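Local coordinates for amino acid ABC transporter, periplasmic amino acid-binding protein (Brucella ovis, PDB 4Z9N) that binds glutathione in its periplasmic solute-binding cleft and probably delivers it to an ABC transporter for uptake, at residues 182-187 with 209-214. Sequence-based numbering, arbitrary orientation.
Sequences TTDQSS and SKEPFG. With GSH (glutathione), chain U.
D184 points its carboxylate between E211 and F213, and no hydrogen bond links the two segments. The tight part of the contact lies here. OD1 of D184 packs against CG of E211 at 3.1 Å. OD2 of D184 lies 3.3 Å from CE1 of F213, oblique to the ring, while CB of D184 meets the ring at its edge, in plane. The carboxylate and the ring are turned 54° apart. CG of D184 stands anti to its carbonyl carbon (chi1 -59°), which carries OD2 to the ligand. There the amino nitrogen N1 of glutathione gives OD2 a hydrogen bond of 2.6 Å. F213 also borders N1, with CE1 4.0 Å away.

Two acidic groups sit close in this buried place: OD1 of D184 and OE1 of E211 are 3.8 Å apart. The positive charge expected on N1 probably eases the pair. E211 bends at chi2 (-85°), and its carboxylate has its own partners. S209 OG donates to OE2 of E211 at 2.7 Å, on the anti side and somewhat out of the carboxylate plane, and OE1 is hydrogen-bonded to T90 and T142.

The packing is looser beside the helix start, where S186 meets F213 through OG alone, 3.6 Å from CE2, and this OG is hydrogen-bonded to D110. On the pocket side, S187 CB approaches the cysteine sulfur SG2 of glutathione at 3.5 Å.

D184 and F213 line the part of the pocket that takes the alpha-amino group of the gamma-glutamyl residue, consistent with the amino-acid sites of family 3 solute-binding proteins. The N-terminal end of helix 185-192, just after strand 180-182, faces the start of strand 211-218. Strand 101-117 pairs antiparallel with both strands, and its D110 touches D184 and F213.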
loop_
_atom_site.group_PDB
_atom_site.type_symbol
_atom_site.label_atom_id
_atom_site.label_comp_id
_atom_site.label_asym_id
_atom_site.label_seq_id
_atom_site.Cartn_x
_atom_site.Cartn_y
_atom_site.Cartn_z
ATOM N N THR D 182 -3.223 23.183 14.405
ATOM C CA THR D 182 -3.306 21.763 14.106
ATOM C C THR D 182 -3.176 21.508 12.607
ATOM O O THR D 182 -3.733 22.242 11.779
ATOM C CB THR D 182 -4.625 21.108 14.638
ATOM O OG1 THR D 182 -4.551 19.687 14.467
ATOM C CG2 THR D 182 -5.873 21.629 13.896
ATOM N N THR D 183 -2.395 20.483 12.282
ATOM C CA THR D 183 -2.286 19.949 10.928
ATOM C C THR D 183 -1.459 18.665 11.011
ATOM O O THR D 183 -1.206 18.157 12.110
ATOM C CB THR D 183 -1.646 20.962 9.922
ATOM O OG1 THR D 183 -1.600 20.366 8.616
ATOM C CG2 THR D 183 -0.247 21.357 10.330
ATOM N N ASP D 184 -1.058 18.122 9.864
ATOM C CA ASP D 184 -0.226 16.913 9.853
ATOM C C ASP D 184 1.088 17.182 10.548
ATOM O O ASP D 184 1.609 18.300 10.482
ATOM C CB ASP D 184 0.003 16.452 8.421
ATOM C CG ASP D 184 -1.293 16.161 7.720
ATOM O OD1 ASP D 184 -2.167 15.568 8.384
ATOM O OD2 ASP D 184 -1.461 16.544 6.538
ATOM N N GLN D 185 1.630 16.176 11.224
ATOM C CA GLN D 185 2.791 16.444 12.052
ATOM C C GLN D 185 3.981 16.942 11.226
ATOM O O GLN D 185 4.675 17.890 11.641
ATOM C CB GLN D 185 3.181 15.196 12.840
ATOM C CG GLN D 185 4.393 15.395 13.696
ATOM C CD GLN D 185 4.862 14.097 14.303
ATOM O OE1 GLN D 185 4.254 13.584 15.240
ATOM N NE2 GLN D 185 5.910 13.526 13.729
ATOM N N SER D 186 4.201 16.348 10.051
ATOM C CA SER D 186 5.334 16.775 9.219
ATOM C C SER D 186 5.124 18.206 8.766
ATOM O O SER D 186 6.082 18.939 8.555
ATOM C CB SER D 186 5.535 15.863 8.000
ATOM O OG SER D 186 4.418 15.917 7.118
ATOM N N SER D 187 3.863 18.604 8.634
ATOM C CA SER D 187 3.556 19.963 8.214
ATOM C C SER D 187 3.847 20.956 9.343
ATOM O O SER D 187 4.282 22.091 9.093
ATOM C CB SER D 187 2.089 20.069 7.787
ATOM O OG SER D 187 1.827 19.234 6.666
ATOM N N SER D 209 -4.857 10.989 14.226
ATOM C CA SER D 209 -5.422 10.466 12.978
ATOM C C SER D 209 -4.364 9.746 12.176
ATOM O O SER D 209 -3.174 9.901 12.437
ATOM C CB SER D 209 -5.996 11.594 12.131
ATOM O OG SER D 209 -4.934 12.372 11.603
ATOM N N LYS D 210 -4.816 8.970 11.197
ATOM C CA LYS D 210 -3.950 8.464 10.142
ATOM C C LYS D 210 -4.031 9.402 8.943
ATOM O O LYS D 210 -5.131 9.722 8.471
ATOM C CB LYS D 210 -4.366 7.048 9.730
ATOM C CG LYS D 210 -4.071 5.998 10.794
ATOM C CD LYS D 210 -4.549 4.614 10.345
ATOM C CE LYS D 210 -6.062 4.507 10.483
ATOM N NZ LYS D 210 -6.466 3.050 10.304
ATOM N N GLU D 211 -2.878 9.853 8.453
ATOM C CA GLU D 211 -2.851 10.752 7.300
ATOM C C GLU D 211 -1.832 10.270 6.275
ATOM O O GLU D 211 -0.714 10.789 6.180
ATOM C CB GLU D 211 -2.529 12.200 7.716
ATOM C CG GLU D 211 -3.378 12.739 8.847
ATOM C CD GLU D 211 -4.727 13.325 8.426
ATOM O OE1 GLU D 211 -5.038 13.418 7.215
ATOM O OE2 GLU D 211 -5.488 13.708 9.348
ATOM N N PRO D 212 -2.199 9.234 5.514
ATOM C CA PRO D 212 -1.295 8.770 4.460
ATOM C C PRO D 212 -1.329 9.702 3.236
ATOM O O PRO D 212 -2.370 9.838 2.580
ATOM C CB PRO D 212 -1.832 7.361 4.146
ATOM C CG PRO D 212 -3.327 7.457 4.482
ATOM C CD PRO D 212 -3.361 8.351 5.706
ATOM N N PHE D 213 -0.203 10.355 2.943
ATOM C CA PHE D 213 -0.129 11.292 1.809
ATOM C C PHE D 213 -0.105 10.483 0.519
ATOM O O PHE D 213 0.763 9.619 0.359
ATOM C CB PHE D 213 1.128 12.170 1.882
ATOM C CG PHE D 213 1.155 13.124 3.051
ATOM C CD1 PHE D 213 0.075 13.214 3.927
ATOM C CD2 PHE D 213 2.260 13.943 3.262
ATOM C CE1 PHE D 213 0.104 14.097 5.018
ATOM C CE2 PHE D 213 2.311 14.830 4.352
ATOM C CZ PHE D 213 1.211 14.917 5.220
ATOM N N GLY D 214 -1.034 10.760 -0.392
ATOM C CA GLY D 214 -1.186 9.943 -1.591
ATOM C C GLY D 214 -0.837 10.628 -2.892
ATOM O O GLY D 214 -1.016 11.824 -3.041
HETATM N N1 GSH U . -3.319 16.106 4.737
HETATM C CA1 GSH U . -4.464 16.960 5.057
HETATM C C1 GSH U . -5.504 16.809 3.949
HETATM O O11 GSH U . -6.637 17.346 4.095
HETATM O O12 GSH U . -5.240 16.166 2.895
HETATM C CB1 GSH U . -4.070 18.444 5.145
HETATM C CG1 GSH U . -3.481 18.886 3.792
HETATM C CD1 GSH U . -3.330 20.403 3.794
HETATM O OE1 GSH U . -3.840 21.086 2.960
HETATM N N2 GSH U . -2.534 21.001 4.838
HETATM C CA2 GSH U . -2.414 22.447 4.852
HETATM C C2 GSH U . -1.717 22.983 3.592
HETATM O O2 GSH U . -1.044 22.316 2.874
HETATM C CB2 GSH U . -1.765 22.918 6.157
HETATM S SG2 GSH U . -0.006 22.482 6.251
HETATM N N3 GSH U . -1.956 24.373 3.267
HETATM C CA3 GSH U . -1.347 24.950 2.100
HETATM C C3 GSH U . -2.436 25.636 1.275
HETATM O O31 GSH U . -2.090 26.407 0.342
HETATM O O32 GSH U . -3.664 25.420 1.514
#